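Local structure of YkuI protein (Bacillus subtilis, 2BAS) at residues Ile80-Lys85 and Ala115-Leu120; Glu294-Phe299 and Arg403-Pro408; Lys301-Ala306 and Met413-Asp418. The protein is an EAL-domain protein that probably acts in cyclic di-GMP signalling, the domain being of the kind that hydrolyses this second messenger. One frame throughout, in Å; residues are numbered along the deposited sequence.

Contact 1. Residues Ile80-Lys85 and Ala115-Leu120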
loop_
_atom_site.group_PDB
_atom_site.type_symbol
_atom_site.label_atom_id
_atom_site.label_comp_id
_atom_site.label_asym_id
_atom_site.label_seq_id
_atom_site.Cartn_x
_atom_site.Cartn_y
_atom_site.Cartn_z
ATOM N N ILE A 80 -9.053 36.047 9.960
ATOM C CA ILE A 80 -8.123 36.456 11.020
ATOM C C ILE A 80 -6.696 36.391 10.475
ATOM O O ILE A 80 -6.204 35.290 10.181
ATOM C CB ILE A 80 -8.243 35.548 12.286
ATOM C CG1 ILE A 80 -9.655 35.599 12.873
ATOM C CG2 ILE A 80 -7.222 35.945 13.356
ATOM C CD1 ILE A 80 -9.920 34.515 13.900
ATOM N N PRO A 81 -6.028 37.561 10.339
ATOM C CA PRO A 81 -4.657 37.627 9.822
ATOM C C PRO A 81 -3.704 36.792 10.663
ATOM O O PRO A 81 -3.954 36.569 11.853
ATOM C CB PRO A 81 -4.298 39.108 9.934
ATOM C CG PRO A 81 -5.588 39.815 9.943
ATOM C CD PRO A 81 -6.541 38.901 10.666
ATOM N N GLU A 82 -2.620 36.344 10.037
ATOM C CA GLU A 82 -1.684 35.417 10.662
ATOM C C GLU A 82 -0.983 36.019 11.859
ATOM O O GLU A 82 -0.716 35.312 12.825
ATOM C CB GLU A 82 -0.665 34.898 9.650
ATOM C CG GLU A 82 -1.289 34.301 8.388
ATOM C CD GLU A 82 -1.719 35.368 7.398
ATOM O OE1 GLU A 82 -0.883 36.243 7.074
ATOM O OE2 GLU A 82 -2.888 35.332 6.949
ATOM N N GLU A 83 -0.692 37.319 11.792
ATOM C CA GLU A 83 -0.123 38.060 12.920
ATOM C C GLU A 83 -0.737 37.552 14.212
ATOM O O GLU A 83 -0.037 37.162 15.145
ATOM C CB GLU A 83 -0.464 39.551 12.832
ATOM C CG GLU A 83 -0.154 40.257 11.529
ATOM C CD GLU A 83 -0.616 41.712 11.552
ATOM O OE1 GLU A 83 -0.542 42.355 12.629
ATOM O OE2 GLU A 83 -1.057 42.217 10.496
ATOM N N TYR A 84 -2.069 37.552 14.227
ATOM C CA TYR A 84 -2.866 37.261 15.409
ATOM C C TYR A 84 -2.960 35.787 15.774
ATOM O O TYR A 84 -3.026 35.454 16.958
ATOM C CB TYR A 84 -4.250 37.910 15.279
ATOM C CG TYR A 84 -4.171 39.422 15.199
ATOM C CD1 TYR A 84 -4.344 40.093 13.988
ATOM C CD2 TYR A 84 -3.890 40.181 16.336
ATOM C CE1 TYR A 84 -4.266 41.492 13.918
ATOM C CE2 TYR A 84 -3.806 41.568 16.278
ATOM C CZ TYR A 84 -3.994 42.215 15.071
ATOM O OH TYR A 84 -3.896 43.578 15.033
ATOM N N LYS A 85 -2.952 34.910 14.774
ATOM C CA LYS A 85 -2.960 33.475 15.037
ATOM C C LYS A 85 -1.632 33.067 15.673
ATOM O O LYS A 85 -1.604 32.287 16.636
ATOM C CB LYS A 85 -3.215 32.661 13.768
ATOM C CG LYS A 85 -4.624 32.769 13.198
ATOM C CD LYS A 85 -4.929 31.555 12.331
ATOM C CE LYS A 85 -6.284 31.650 11.640
ATOM N NZ LYS A 85 -6.167 32.035 10.212
ATOM N N ALA A 115 0.962 24.322 8.379
ATOM C CA ALA A 115 2.030 24.426 7.391
ATOM C C ALA A 115 2.130 25.823 6.762
ATOM O O ALA A 115 3.234 26.328 6.537
ATOM C CB ALA A 115 1.849 23.379 6.320
ATOM N N ASN A 116 0.982 26.439 6.480
ATOM C CA ASN A 116 0.954 27.782 5.905
ATOM C C ASN A 116 1.534 28.830 6.859
ATOM O O ASN A 116 2.332 29.669 6.440
ATOM C CB ASN A 116 -0.468 28.179 5.483
ATOM C CG ASN A 116 -1.134 27.146 4.582
ATOM O OD1 ASN A 116 -0.582 26.733 3.554
ATOM N ND2 ASN A 116 -2.342 26.735 4.964
ATOM N N LEU A 117 1.137 28.782 8.133
ATOM C CA LEU A 117 1.685 29.698 9.148
ATOM C C LEU A 117 3.177 29.488 9.312
ATOM O O LEU A 117 3.943 30.446 9.438
ATOM C CB LEU A 117 1.003 29.528 10.507
ATOM C CG LEU A 117 -0.496 29.817 10.620
ATOM C CD1 LEU A 117 -0.940 29.649 12.062
ATOM C CD2 LEU A 117 -0.845 31.213 10.115
ATOM N N LEU A 118 3.574 28.222 9.289
ATOM C CA LEU A 118 4.951 27.822 9.454
ATOM C C LEU A 118 5.822 28.334 8.305
ATOM O O LEU A 118 6.918 28.849 8.518
ATOM C CB LEU A 118 5.011 26.297 9.551
ATOM C CG LEU A 118 6.219 25.628 10.211
ATOM C CD1 LEU A 118 6.362 26.051 11.659
ATOM C CD2 LEU A 118 6.071 24.121 10.120
HETATM N N MSE A 119 5.301 28.229 7.088
HETATM C CA MSE A 119 6.071 28.537 5.891
HETATM C C MSE A 119 6.157 30.032 5.559
HETATM O O MSE A 119 6.806 30.407 4.584
HETATM C CB MSE A 119 5.512 27.752 4.702
HETATM C CG MSE A 119 6.549 27.439 3.634
HETATM SE SE MSE A 119 7.973 26.258 4.297
HETATM C CE MSE A 119 9.304 26.621 2.965
ATOM N N LEU A 120 5.513 30.882 6.359
ATOM C CA LEU A 120 5.591 32.344 6.161
ATOM C C LEU A 120 7.008 32.925 6.299
ATOM O O LEU A 120 7.293 34.007 5.775
ATOM C CB LEU A 120 4.634 33.087 7.101
ATOM C CG LEU A 120 3.127 33.028 6.829
ATOM C CD1 LEU A 120 2.365 33.608 8.006
ATOM C CD2 LEU A 120 2.761 33.751 5.541
#

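Contact 2. Residues Glu294-Phe299 and Arg403-Pro408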
loop_
_atom_site.group_PDB
_atom_site.type_symbol
_atom_site.label_atom_id
_atom_site.label_comp_id
_atom_site.label_asym_id
_atom_site.label_seq_id
_atom_site.Cartn_x
_atom_site.Cartn_y
_atom_site.Cartn_z
ATOM N N GLU A 294 -6.261 -24.304 9.960
ATOM C CA GLU A 294 -6.929 -25.592 10.041
ATOM C C GLU A 294 -7.650 -25.893 8.724
ATOM O O GLU A 294 -7.478 -26.970 8.154
ATOM C CB GLU A 294 -7.934 -25.595 11.191
ATOM C CG GLU A 294 -8.636 -26.920 11.385
ATOM C CD GLU A 294 -10.152 -26.781 11.365
ATOM O OE1 GLU A 294 -10.829 -27.452 12.185
ATOM O OE2 GLU A 294 -10.660 -25.999 10.516
ATOM N N HIS A 295 -8.434 -24.931 8.236
ATOM C CA HIS A 295 -9.203 -25.129 7.024
ATOM C C HIS A 295 -8.315 -25.428 5.812
ATOM O O HIS A 295 -8.649 -26.269 4.974
ATOM C CB HIS A 295 -10.118 -23.939 6.740
ATOM C CG HIS A 295 -11.173 -24.241 5.725
ATOM N ND1 HIS A 295 -12.501 -24.386 6.057
ATOM C CD2 HIS A 295 -11.086 -24.491 4.396
ATOM C CE1 HIS A 295 -13.194 -24.679 4.971
ATOM N NE2 HIS A 295 -12.358 -24.755 3.950
ATOM N N SER A 296 -7.195 -24.727 5.718
ATOM C CA SER A 296 -6.209 -24.977 4.698
ATOM C C SER A 296 -5.711 -26.425 4.784
ATOM O O SER A 296 -5.574 -27.086 3.761
ATOM C CB SER A 296 -5.045 -24.001 4.865
ATOM O OG SER A 296 -4.034 -24.241 3.900
ATOM N N GLU A 297 -5.444 -26.915 6.000
ATOM C CA GLU A 297 -5.002 -28.301 6.199
ATOM C C GLU A 297 -6.054 -29.266 5.690
ATOM O O GLU A 297 -5.764 -30.093 4.841
ATOM C CB GLU A 297 -4.677 -28.606 7.666
ATOM C CG GLU A 297 -3.367 -28.004 8.212
ATOM C CD GLU A 297 -2.111 -28.695 7.700
ATOM O OE1 GLU A 297 -1.294 -29.149 8.535
ATOM O OE2 GLU A 297 -1.935 -28.784 6.466
ATOM N N GLN A 298 -7.284 -29.146 6.177
ATOM C CA GLN A 298 -8.336 -30.036 5.703
ATOM C C GLN A 298 -8.570 -29.921 4.196
ATOM O O GLN A 298 -8.896 -30.902 3.549
ATOM C CB GLN A 298 -9.632 -29.929 6.535
ATOM C CG GLN A 298 -9.510 -30.625 7.910
ATOM C CD GLN A 298 -10.828 -31.201 8.442
ATOM O OE1 GLN A 298 -11.745 -30.463 8.803
ATOM N NE2 GLN A 298 -10.908 -32.528 8.519
ATOM N N PHE A 299 -8.371 -28.736 3.628
ATOM C CA PHE A 299 -8.564 -28.556 2.193
ATOM C C PHE A 299 -7.495 -29.331 1.440
ATOM O O PHE A 299 -7.805 -30.045 0.485
ATOM C CB PHE A 299 -8.516 -27.078 1.806
ATOM C CG PHE A 299 -9.231 -26.765 0.526
ATOM C CD1 PHE A 299 -10.584 -26.461 0.531
ATOM C CD2 PHE A 299 -8.551 -26.764 -0.684
ATOM C CE1 PHE A 299 -11.249 -26.164 -0.650
ATOM C CE2 PHE A 299 -9.206 -26.477 -1.874
ATOM C CZ PHE A 299 -10.558 -26.175 -1.859
ATOM N N ARG A 403 -10.384 -16.699 -2.847
ATOM C CA ARG A 403 -9.101 -17.235 -2.402
ATOM C C ARG A 403 -8.703 -18.299 -3.412
ATOM O O ARG A 403 -9.569 -18.983 -3.954
ATOM C CB ARG A 403 -9.201 -17.841 -1.001
ATOM C CG ARG A 403 -9.061 -16.835 0.155
ATOM C CD ARG A 403 -9.194 -17.531 1.529
ATOM N NE ARG A 403 -8.303 -16.962 2.545
ATOM C CZ ARG A 403 -8.711 -16.308 3.625
ATOM N NH1 ARG A 403 -9.992 -16.123 3.842
ATOM N NH2 ARG A 403 -7.837 -15.840 4.496
ATOM N N THR A 404 -7.408 -18.407 -3.679
ATOM C CA THR A 404 -6.836 -19.398 -4.598
ATOM C C THR A 404 -6.078 -20.403 -3.752
ATOM O O THR A 404 -5.381 -20.012 -2.815
ATOM C CB THR A 404 -5.804 -18.757 -5.565
ATOM O OG1 THR A 404 -6.436 -17.778 -6.397
ATOM C CG2 THR A 404 -5.102 -19.826 -6.465
ATOM N N PHE A 405 -6.207 -21.687 -4.086
ATOM C CA PHE A 405 -5.447 -22.749 -3.429
ATOM C C PHE A 405 -4.385 -23.338 -4.372
ATOM O O PHE A 405 -4.734 -23.808 -5.454
ATOM C CB PHE A 405 -6.372 -23.851 -2.926
ATOM C CG PHE A 405 -5.657 -24.924 -2.181
ATOM C CD1 PHE A 405 -5.398 -24.786 -0.816
ATOM C CD2 PHE A 405 -5.200 -26.063 -2.841
ATOM C CE1 PHE A 405 -4.718 -25.773 -0.121
ATOM C CE2 PHE A 405 -4.511 -27.061 -2.141
ATOM C CZ PHE A 405 -4.268 -26.913 -0.787
ATOM N N SER A 406 -3.119 -23.311 -3.940
ATOM C CA SER A 406 -1.948 -23.766 -4.720
ATOM C C SER A 406 -1.452 -25.125 -4.268
ATOM O O SER A 406 -1.147 -25.307 -3.097
ATOM C CB SER A 406 -0.770 -22.816 -4.518
ATOM O OG SER A 406 -1.129 -21.508 -4.851
ATOM N N TYR A 407 -1.309 -26.048 -5.210
ATOM C CA TYR A 407 -0.935 -27.415 -4.900
ATOM C C TYR A 407 0.236 -27.873 -5.774
ATOM O O TYR A 407 0.190 -27.703 -6.990
ATOM C CB TYR A 407 -2.147 -28.321 -5.105
ATOM C CG TYR A 407 -1.885 -29.773 -4.826
ATOM C CD1 TYR A 407 -2.068 -30.296 -3.551
ATOM C CD2 TYR A 407 -1.464 -30.637 -5.833
ATOM C CE1 TYR A 407 -1.831 -31.633 -3.285
ATOM C CE2 TYR A 407 -1.229 -31.998 -5.573
ATOM C CZ TYR A 407 -1.411 -32.477 -4.302
ATOM O OH TYR A 407 -1.181 -33.806 -4.023
ATOM N N PRO A 408 1.302 -28.424 -5.155
ATOM C CA PRO A 408 2.415 -28.972 -5.931
ATOM C C PRO A 408 2.171 -30.419 -6.374
ATOM O O PRO A 408 1.832 -31.273 -5.557
ATOM C CB PRO A 408 3.602 -28.899 -4.955
ATOM C CG PRO A 408 3.002 -28.943 -3.595
ATOM C CD PRO A 408 1.543 -28.528 -3.702
#

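Contact 3. Residues Lys301-Ala306 and Met413-Asp418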
loop_
_atom_site.group_PDB
_atom_site.type_symbol
_atom_site.label_atom_id
_atom_site.label_comp_id
_atom_site.label_asym_id
_atom_site.label_seq_id
_atom_site.Cartn_x
_atom_site.Cartn_y
_atom_site.Cartn_z
ATOM N N LYS A 301 -5.938 -31.970 2.260
ATOM C CA LYS A 301 -6.176 -33.415 2.307
ATOM C C LYS A 301 -7.199 -33.824 1.251
ATOM O O LYS A 301 -7.012 -34.837 0.565
ATOM C CB LYS A 301 -6.611 -33.890 3.698
ATOM C CG LYS A 301 -5.670 -33.486 4.815
ATOM C CD LYS A 301 -5.696 -34.480 5.982
ATOM C CE LYS A 301 -5.376 -33.799 7.319
ATOM N NZ LYS A 301 -4.279 -32.786 7.237
ATOM N N ARG A 302 -8.256 -33.021 1.112
ATOM C CA ARG A 302 -9.301 -33.287 0.128
ATOM C C ARG A 302 -8.716 -33.307 -1.286
ATOM O O ARG A 302 -8.937 -34.257 -2.047
ATOM C CB ARG A 302 -10.453 -32.280 0.248
ATOM C CG ARG A 302 -11.573 -32.466 -0.758
ATOM C CD ARG A 302 -12.536 -33.543 -0.321
ATOM N NE ARG A 302 -13.429 -33.975 -1.397
ATOM C CZ ARG A 302 -13.157 -34.960 -2.258
ATOM N NH1 ARG A 302 -12.000 -35.623 -2.191
ATOM N NH2 ARG A 302 -14.041 -35.278 -3.195
ATOM N N VAL A 303 -7.940 -32.282 -1.616
ATOM C CA VAL A 303 -7.316 -32.168 -2.931
ATOM C C VAL A 303 -6.280 -33.272 -3.190
ATOM O O VAL A 303 -6.228 -33.820 -4.288
ATOM C CB VAL A 303 -6.741 -30.749 -3.148
ATOM C CG1 VAL A 303 -5.851 -30.666 -4.403
ATOM C CG2 VAL A 303 -7.900 -29.721 -3.211
ATOM N N HIS A 304 -5.480 -33.614 -2.183
ATOM C CA HIS A 304 -4.490 -34.679 -2.311
ATOM C C HIS A 304 -5.161 -36.030 -2.656
ATOM O O HIS A 304 -4.678 -36.763 -3.532
ATOM C CB HIS A 304 -3.654 -34.771 -1.028
ATOM C CG HIS A 304 -2.481 -35.693 -1.124
ATOM N ND1 HIS A 304 -1.339 -35.377 -1.833
ATOM C CD2 HIS A 304 -2.267 -36.921 -0.596
ATOM C CE1 HIS A 304 -0.476 -36.374 -1.740
ATOM N NE2 HIS A 304 -1.011 -37.321 -0.990
ATOM N N GLN A 305 -6.266 -36.358 -1.983
ATOM C CA GLN A 305 -7.035 -37.561 -2.321
ATOM C C GLN A 305 -7.505 -37.514 -3.766
ATOM O O GLN A 305 -7.274 -38.449 -4.522
ATOM C CB GLN A 305 -8.265 -37.694 -1.453
ATOM C CG GLN A 305 -8.012 -38.129 -0.053
ATOM C CD GLN A 305 -9.309 -38.347 0.697
ATOM O OE1 GLN A 305 -9.592 -39.457 1.155
ATOM N NE2 GLN A 305 -10.121 -37.289 0.807
ATOM N N ALA A 306 -8.151 -36.412 -4.141
ATOM C CA ALA A 306 -8.692 -36.236 -5.487
ATOM C C ALA A 306 -7.641 -36.386 -6.602
ATOM O O ALA A 306 -7.801 -37.231 -7.488
ATOM C CB ALA A 306 -9.421 -34.918 -5.590
HETATM N N MSE A 413 5.093 -29.407 -11.621
HETATM C CA MSE A 413 3.876 -28.808 -12.177
HETATM C C MSE A 413 3.084 -28.206 -11.030
HETATM O O MSE A 413 3.272 -28.580 -9.880
HETATM C CB MSE A 413 3.042 -29.834 -12.943
HETATM C CG MSE A 413 3.635 -30.241 -14.271
HETATM SE SE MSE A 413 2.709 -31.788 -15.059
HETATM C CE MSE A 413 3.965 -32.227 -16.572
ATOM N N TYR A 414 2.213 -27.257 -11.325
ATOM C CA TYR A 414 1.495 -26.591 -10.262
ATOM C C TYR A 414 0.031 -26.425 -10.612
ATOM O O TYR A 414 -0.325 -26.098 -11.743
ATOM C CB TYR A 414 2.181 -25.260 -9.888
ATOM C CG TYR A 414 3.597 -25.496 -9.441
ATOM C CD1 TYR A 414 4.649 -25.460 -10.350
ATOM C CD2 TYR A 414 3.880 -25.830 -8.121
ATOM C CE1 TYR A 414 5.960 -25.734 -9.952
ATOM C CE2 TYR A 414 5.189 -26.103 -7.706
ATOM C CZ TYR A 414 6.222 -26.053 -8.627
ATOM O OH TYR A 414 7.518 -26.314 -8.217
ATOM N N LEU A 415 -0.804 -26.669 -9.609
ATOM C CA LEU A 415 -2.230 -26.695 -9.762
ATOM C C LEU A 415 -2.815 -25.508 -9.008
ATOM O O LEU A 415 -2.405 -25.200 -7.876
ATOM C CB LEU A 415 -2.750 -28.014 -9.200
ATOM C CG LEU A 415 -4.244 -28.324 -9.089
ATOM C CD1 LEU A 415 -4.876 -28.568 -10.462
ATOM C CD2 LEU A 415 -4.406 -29.553 -8.184
ATOM N N PHE A 416 -3.769 -24.835 -9.647
ATOM C CA PHE A 416 -4.398 -23.691 -9.033
ATOM C C PHE A 416 -5.899 -23.883 -9.052
ATOM O O PHE A 416 -6.487 -24.224 -10.094
ATOM C CB PHE A 416 -3.959 -22.417 -9.736
ATOM C CG PHE A 416 -2.478 -22.208 -9.704
ATOM C CD1 PHE A 416 -1.665 -22.738 -10.707
ATOM C CD2 PHE A 416 -1.889 -21.523 -8.654
ATOM C CE1 PHE A 416 -0.297 -22.583 -10.671
ATOM C CE2 PHE A 416 -0.528 -21.353 -8.606
ATOM C CZ PHE A 416 0.275 -21.876 -9.613
ATOM N N ILE A 417 -6.500 -23.731 -7.873
ATOM C CA ILE A 417 -7.935 -23.882 -7.685
ATOM C C ILE A 417 -8.472 -22.610 -7.039
ATOM O O ILE A 417 -8.130 -22.308 -5.899
ATOM C CB ILE A 417 -8.245 -25.055 -6.767
ATOM C CG1 ILE A 417 -7.664 -26.357 -7.331
ATOM C CG2 ILE A 417 -9.722 -25.168 -6.563
ATOM C CD1 ILE A 417 -7.650 -27.503 -6.324
ATOM N N ASP A 418 -9.295 -21.863 -7.770
ATOM C CA ASP A 418 -9.893 -20.626 -7.249
ATOM C C ASP A 418 -11.194 -20.963 -6.547
ATOM O O ASP A 418 -12.001 -21.715 -7.082
ATOM C CB ASP A 418 -10.135 -19.617 -8.383
ATOM C CG ASP A 418 -8.829 -19.104 -9.014
ATOM O OD1 ASP A 418 -7.746 -19.235 -8.383
ATOM O OD2 ASP A 418 -8.887 -18.564 -10.147
#

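Contact 1. Residues Ile80-Lys85 and Ala115-Leu120
Glu-82, Leu-117 and Leu-120 meet through carbon atoms alone, a reminder that an acidic residue can contribute its methylenes to an apolar contact. CG of Glu-82 lies 3.6 Å from CD2 of Leu-117, and its CB is 3.7 Å from CD1 of Leu-120, so two leucine methyls share the same short aliphatic stem. The chain of Glu-82 crosses that of Leu-120 at roughly a right angle. A bend at its second torsion (chi2 80°) folds the glutamate away from an extended course, and the methylenes, rather than the carboxylate, make the closest approaches to the leucines. Leu-117 also reaches along the helix with its other branch: CD1 rests 4.1 Å from CB of Lys-85, one turn further on from Glu-82. The two methyls of a single leucine are thereby divided between successive turns of the facing helix.

Polar interactions serve each side separately, since no hydrogen bond spans the gap. The ammonium group of Lys-85 turns back to the loop before its helix, where NZ donates to the backbone oxygen of Asp-77 and, at a longer 3.3 Å, to O of Ile-80, in the carbonyl plane. Leu-117 meets the lysine at its CB. On the 115-120 side, the side-chain amide of Asn-116 is weakly hydrogen-bonded to the backbone of Asn-151 and Glu-153.

Pro-81 is the N-cap of helix 82-100, and the first turn of that helix packs on the short helix 115-118 and the residues just after it. Helix 82-100 leads into strand 108-112, and helix 115-118 follows that strand; the strand pairs in parallel with 53-64 and 143-147. The contact thus joins two helical elements flanking a parallel strand, as expected in the TIM-barrel-like beta/alpha fold of EAL domains.

Contact 2. Residues Glu294-Phe299 and Arg403-Pro408
Phe-299 and Phe-405 carry this contact between segment 294-299 of helix 271-311 and segment 403-408 of strand 401-409, and their torsions show how residues on unlike backbones can be brought together. Phe-405 has CG opposite its backbone N (chi1 -177°), which extends the ring from the strand toward the helix. Phe-299 adopts the same broad choice, at chi1 -157°, and carries the CD2-CE2 side of its ring over one face of Phe-405; the two side chains run antiparallel as they pass.

The ring planes meet at 53°, with centroids 5.0 Å apart. CD2 of Phe-299 is displaced toward the rim of the face it covers, and comes within 3.7 Å of CD1 of Phe-405. CE2 of Phe-299 continues the contact toward the root of the other ring, 4.0 Å from CB of Phe-405. One flank of Phe-299 therefore follows the partner from its ring to its first methylene. Ser-296, a turn earlier on the helix, adds a looser approach: its backbone O stands 4.2 Å from CE1 of Phe-405, at a slant to the ring.

Other residues add to the packing. Phe-299 also meets the ring of Phe-389 and touches Leu-419, while Phe-405 packs against Tyr-300. A beta-mercaptoethanol molecule, likely a crystallisation additive, lies about 4 Å from the side chain of Phe-299.

With no hydrogen bond or charge pair between the segments, cohesion probably rests on buried hydrocarbon surface and dispersion between the rings, an attraction that depends more on close fit than on precise direction.

Contact 3. Residues Lys301-Ala306 and Met413-Asp418
Val-303 is the residue through which segment 301-306 of helix 271-311 touches segment 413-418 of strand 413-419, and both of its methyls are used. Just before it, Arg-302 heads elsewhere and forms a salt bridge with Glu-328. At Val-303 itself, CG1 stands opposite the backbone N (chi1 169°) and CG2 beside it, presenting a two-pronged tip to the strand. CG2 approaches CD1 of Ile-417 at 3.8 Å; CG1 lies 4.1 Å from that same methyl and 4.2 Å from CD2 of Leu-415. Each encounter is tip to tip, and CD1 of Ile-417 is shared by the two prongs. Leu-415 and Ile-417, two positions apart in the strand, both direct their side chains toward the helix, as strand alternation requires.

Next in sequence, His-304 turns to the neighbouring strand, its ND1 hydrogen-bonded to OH of Tyr-407.

Leu-415 and Ile-417 also pack beyond the helix, on Ile-336 and Leu-329 respectively. Strand 413-419 sits between 335-340 and 401-409 in a six-stranded antiparallel sheet. Such a long helix laid over an antiparallel sheet, with helix 374-384 against the opposite face, where Tyr-414 reaches it, resembles the PAS-like architecture of many sensory domains.

In the fold
Contacts 2 and 3 belong to one buried core, their centres about 8 Å apart: both pack helix 271-311 on adjacent strands, 401-409 and 413-419, of the antiparallel sheet. Backbone pairing between these strands and the bond from Tyr-407 to His-304 tie the two together. Contact 2 joins flat aromatic rings, contact 3 the methyl tips of branched aliphatic side chains. Contact 1, in the EAL domain, lies on the opposite side of the chain's centre, about 59 Å from contact 2 between centres. Its setting is only partly buried, and there leucine methyls meet the methylenes of glutamate and lysine, whereas apolar side chains meet each other in contacts 2 and 3.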